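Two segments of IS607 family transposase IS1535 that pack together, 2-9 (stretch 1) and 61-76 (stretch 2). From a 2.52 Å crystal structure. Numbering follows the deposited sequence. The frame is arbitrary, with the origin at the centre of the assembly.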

# COMPACT_ATOMS: atom_id res chain seq x y z
N VAL A 2 14.19 4.44 -18.22
CA VAL A 2 12.80 4.02 -18.29
C VAL A 2 12.80 2.54 -17.95
O VAL A 2 13.57 1.78 -18.53
N VAL A 3 11.98 2.14 -16.97
CA VAL A 3 11.89 0.75 -16.50
C VAL A 3 10.51 0.24 -16.84
O VAL A 3 9.52 0.87 -16.51
N LEU A 4 10.45 -0.89 -17.54
CA LEU A 4 9.18 -1.51 -17.84
C LEU A 4 9.04 -2.57 -16.76
O LEU A 4 10.00 -3.30 -16.52
N TYR A 5 7.90 -2.57 -16.05
CA TYR A 5 7.69 -3.49 -14.93
C TYR A 5 6.37 -4.29 -15.04
O TYR A 5 5.30 -3.73 -15.22
N ALA A 6 6.49 -5.63 -14.94
CA ALA A 6 5.41 -6.63 -15.02
C ALA A 6 5.35 -7.43 -13.73
O ALA A 6 6.39 -7.85 -13.22
N ARG A 7 4.14 -7.65 -13.21
CA ARG A 7 3.94 -8.45 -12.00
C ARG A 7 2.79 -9.44 -12.14
O ARG A 7 1.80 -9.18 -12.83
N VAL A 8 2.94 -10.57 -11.44
CA VAL A 8 1.97 -11.65 -11.32
C VAL A 8 2.03 -12.24 -9.86
O VAL A 8 3.10 -12.23 -9.24
N SER A 9 0.88 -12.65 -9.30
CA SER A 9 0.76 -13.18 -7.93
C SER A 9 1.38 -14.57 -7.71
O SER A 9 2.16 -14.76 -6.78
N ASP A 61 18.01 6.48 -10.63
CA ASP A 61 18.15 6.52 -12.09
C ASP A 61 16.87 6.08 -12.80
O ASP A 61 16.71 6.43 -13.98
N ALA A 62 15.99 5.28 -12.12
CA ALA A 62 14.72 4.77 -12.67
C ALA A 62 13.73 5.93 -12.56
O ALA A 62 12.93 6.00 -11.62
N ARG A 63 13.86 6.90 -13.49
CA ARG A 63 13.06 8.13 -13.53
C ARG A 63 11.62 7.84 -13.94
O ARG A 63 10.72 8.49 -13.45
N VAL A 64 11.42 6.89 -14.86
CA VAL A 64 10.10 6.52 -15.35
C VAL A 64 9.89 5.03 -15.13
O VAL A 64 10.72 4.21 -15.52
N ILE A 65 8.82 4.69 -14.44
CA ILE A 65 8.44 3.32 -14.12
C ILE A 65 7.10 3.07 -14.80
O ILE A 65 6.07 3.65 -14.40
N VAL A 66 7.12 2.23 -15.82
CA VAL A 66 5.95 1.91 -16.63
C VAL A 66 5.35 0.57 -16.21
O VAL A 66 6.03 -0.47 -16.21
N VAL A 67 4.05 0.61 -15.85
CA VAL A 67 3.21 -0.55 -15.52
C VAL A 67 2.02 -0.69 -16.49
O VAL A 67 1.60 0.32 -17.07
N GLU A 68 1.43 -1.89 -16.62
CA GLU A 68 0.27 -2.05 -17.49
C GLU A 68 -0.93 -1.40 -16.82
O GLU A 68 -1.52 -0.50 -17.41
N HIS A 69 -1.25 -1.82 -15.59
CA HIS A 69 -2.32 -1.22 -14.81
C HIS A 69 -1.64 -0.80 -13.53
O HIS A 69 -0.54 -1.30 -13.24
N ARG A 70 -2.29 0.12 -12.77
CA ARG A 70 -1.82 0.64 -11.47
C ARG A 70 -1.61 -0.49 -10.45
O ARG A 70 -0.57 -0.51 -9.79
N ASP A 71 -2.58 -1.44 -10.35
CA ASP A 71 -2.58 -2.56 -9.40
C ASP A 71 -1.38 -3.52 -9.52
O ASP A 71 -1.18 -4.34 -8.62
N ARG A 72 -0.61 -3.43 -10.62
CA ARG A 72 0.56 -4.30 -10.81
C ARG A 72 1.72 -3.80 -9.97
O ARG A 72 2.56 -4.59 -9.52
N LEU A 73 1.77 -2.48 -9.75
CA LEU A 73 2.80 -1.87 -8.93
C LEU A 73 2.43 -2.09 -7.47
O LEU A 73 3.33 -2.30 -6.68
N ALA A 74 1.13 -2.01 -7.13
CA ALA A 74 0.54 -2.20 -5.79
C ALA A 74 -0.99 -2.13 -5.83
O ALA A 74 -1.55 -1.26 -6.50
N ARG A 75 -1.66 -3.05 -5.11
CA ARG A 75 -3.13 -3.09 -4.97
C ARG A 75 -3.56 -1.87 -4.14
O ARG A 75 -4.64 -1.33 -4.39
N PHE A 76 -2.70 -1.44 -3.15
CA PHE A 76 -2.88 -0.27 -2.26
C PHE A 76 -1.58 0.54 -2.11
O PHE A 76 -0.47 -0.02 -2.12

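This contact is a short parallel strand pairing, lined by aliphatic side chains at one end and closed at the other by arginines that bond to backbone carbonyls. Strand 3-8 runs beside strand 64-67. The backbone bonds Val3 N to Val64 O, Val66 N to Val3 O and Tyr5 N to Val66 O are each 2.8 Å, and they set the register of the side chains.

Val3 and Ile65 share one face of the sheet; Leu4 and Val66 share the other. Val3 is rotamer t, and its CG2 lies 3.6 Å from Ala62 CB. Leu4 is m at chi1 and t at chi2. Its end comes nearer the partner strand than its CB, with CD2 3.7 Å from Val66 CB. Val2, also t, places CG1 3.7 Å from Val64 CG1 and 3.9 Å from Val66 CG2.

Tyr5 has chi1 t and chi2 89°. Val67 CG1 sits at the ring edge, 3.9 Å from Tyr5 CD2. Arg72 O is also at the edge, 3.7 Å from Tyr5 CE2. Where the direct backbone pairing stops, water 1 links Tyr5 of the first strand to Glu68, just past the end of the second: it donates to Tyr5 O and accepts from Glu68 N, both at 2.7 Å.

Arg7 points toward stretch 2, with chi1 and chi2 both t and chi3 p. Its NE bonds Arg72 O and its NH2 bonds Asp71 O, both at 2.8 Å. Arg72, m at chi1 and chi2, reaches back, and its NH1 donates to Arg7 O at 2.8 Å. The two arginines therefore each bond the other's backbone carbonyl. Their like charges come close, with Arg7 NH2 3.2 Å from Arg72 NH2, and this pair is not a hydrogen bond. Asp71 supplies a countercharge, its OD2 forming a salt bridge to Arg72 NE at 3.1 Å.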

# COMPACT_ATOMS: atom_id res chain seq x y z
CB VAL A 2 12.12 4.32 -19.67
CG1 VAL A 2 10.66 3.88 -19.70
CG2 VAL A 2 12.23 5.79 -20.05
CB VAL A 3 12.19 0.59 -14.97
CG1 VAL A 3 12.24 -0.87 -14.56
CG2 VAL A 3 13.50 1.26 -14.59
CB LEU A 4 9.12 -2.08 -19.24
CG LEU A 4 9.45 -1.14 -20.41
CD1 LEU A 4 9.23 -1.84 -21.73
CD2 LEU A 4 8.62 0.13 -20.39
CB TYR A 5 7.81 -2.72 -13.61
CG TYR A 5 7.59 -3.56 -12.37
CD1 TYR A 5 8.65 -4.23 -11.76
CD2 TYR A 5 6.33 -3.64 -11.78
CE1 TYR A 5 8.45 -5.00 -10.62
CE2 TYR A 5 6.12 -4.40 -10.63
CZ TYR A 5 7.19 -5.08 -10.05
OH TYR A 5 6.97 -5.81 -8.91
CB ALA A 6 5.65 -7.57 -16.19
CB ARG A 7 3.78 -7.60 -10.70
CG ARG A 7 3.96 -8.41 -9.41
CD ARG A 7 3.45 -7.75 -8.15
NE ARG A 7 2.17 -7.06 -8.32
CZ ARG A 7 0.98 -7.62 -8.17
NH1 ARG A 7 0.87 -8.89 -7.80
NH2 ARG A 7 -0.12 -6.90 -8.37
CB VAL A 8 2.19 -12.63 -12.50
CG1 VAL A 8 2.37 -14.07 -12.08
CG2 VAL A 8 1.09 -12.47 -13.55
CB SER A 9 -0.69 -13.19 -7.46
OG SER A 9 -1.13 -11.89 -7.11
CB ASP A 61 19.32 5.63 -12.55
CG ASP A 61 20.71 6.18 -12.32
OD1 ASP A 61 20.82 7.29 -11.74
OD2 ASP A 61 21.69 5.52 -12.73
CB ALA A 62 14.25 3.55 -11.88
CB ARG A 63 13.70 9.18 -14.45
CG ARG A 63 13.31 10.64 -14.11
CD ARG A 63 14.51 11.55 -13.93
NE ARG A 63 15.35 11.06 -12.84
CZ ARG A 63 15.44 11.62 -11.64
NH1 ARG A 63 14.76 12.73 -11.37
NH2 ARG A 63 16.21 11.09 -10.71
CB VAL A 64 9.92 6.99 -16.83
CG1 VAL A 64 8.82 6.23 -17.56
CG2 VAL A 64 9.64 8.48 -16.88
CB ILE A 65 8.40 3.06 -12.59
CG1 ILE A 65 9.80 3.30 -11.95
CG2 ILE A 65 7.87 1.64 -12.28
CD1 ILE A 65 9.83 3.41 -10.56
CB VAL A 66 6.27 2.00 -18.17
CG1 VAL A 66 5.01 1.91 -19.03
CG2 VAL A 66 7.04 3.28 -18.51
CB VAL A 67 2.71 -0.54 -14.06
CG1 VAL A 67 3.78 -1.03 -13.12
CG2 VAL A 67 2.17 0.83 -13.65
CB GLU A 68 0.01 -3.52 -17.84
CG GLU A 68 -1.13 -3.67 -18.84
CD GLU A 68 -1.55 -5.09 -19.18
OE1 GLU A 68 -1.73 -5.90 -18.25
OE2 GLU A 68 -1.81 -5.35 -20.38
CB HIS A 69 -3.44 -2.24 -14.47
CG HIS A 69 -4.16 -2.88 -15.64
ND1 HIS A 69 -4.31 -2.23 -16.86
CD2 HIS A 69 -4.77 -4.09 -15.71
CE1 HIS A 69 -4.98 -3.07 -17.64
NE2 HIS A 69 -5.27 -4.21 -17.00
CB ARG A 70 -2.84 1.64 -10.91
CG ARG A 70 -2.31 3.07 -10.77
CD ARG A 70 -3.38 4.05 -10.32
NE ARG A 70 -2.83 5.39 -10.06
CZ ARG A 70 -2.51 6.27 -11.01
NH1 ARG A 70 -2.68 5.97 -12.29
NH2 ARG A 70 -2.02 7.45 -10.68
CB ASP A 71 -3.89 -3.35 -9.46
CG ASP A 71 -4.24 -3.88 -10.83
OD1 ASP A 71 -4.93 -3.16 -11.59
OD2 ASP A 71 -3.84 -5.03 -11.14
CB ARG A 72 0.92 -4.46 -12.29
CG ARG A 72 -0.18 -5.04 -13.14
CD ARG A 72 -0.40 -6.52 -12.94
NE ARG A 72 -1.40 -6.79 -11.91
CZ ARG A 72 -1.47 -7.91 -11.19
NH1 ARG A 72 -0.59 -8.88 -11.37
NH2 ARG A 72 -2.42 -8.06 -10.27
CB LEU A 73 2.93 -0.37 -9.23
CG LEU A 73 4.28 0.22 -8.87
CD1 LEU A 73 5.23 0.13 -10.03
CD2 LEU A 73 4.15 1.63 -8.47
CB ALA A 74 1.07 -1.17 -4.80
CB ARG A 75 -3.56 -4.38 -4.25
CG ARG A 75 -5.07 -4.67 -4.29
CD ARG A 75 -5.58 -5.15 -5.65
NE ARG A 75 -4.77 -6.25 -6.17
CZ ARG A 75 -4.97 -6.90 -7.31
NH1 ARG A 75 -5.99 -6.58 -8.09
NH2 ARG A 75 -4.14 -7.85 -7.69
CB PHE A 76 -3.43 -0.66 -0.85
CG PHE A 76 -4.64 -1.57 -0.85
CD1 PHE A 76 -5.89 -1.08 -1.23
CD2 PHE A 76 -4.53 -2.92 -0.54
CE1 PHE A 76 -7.00 -1.94 -1.30
CE2 PHE A 76 -5.64 -3.77 -0.60
CZ PHE A 76 -6.87 -3.27 -0.98
O HOH W 1 2.74 -4.16 -15.88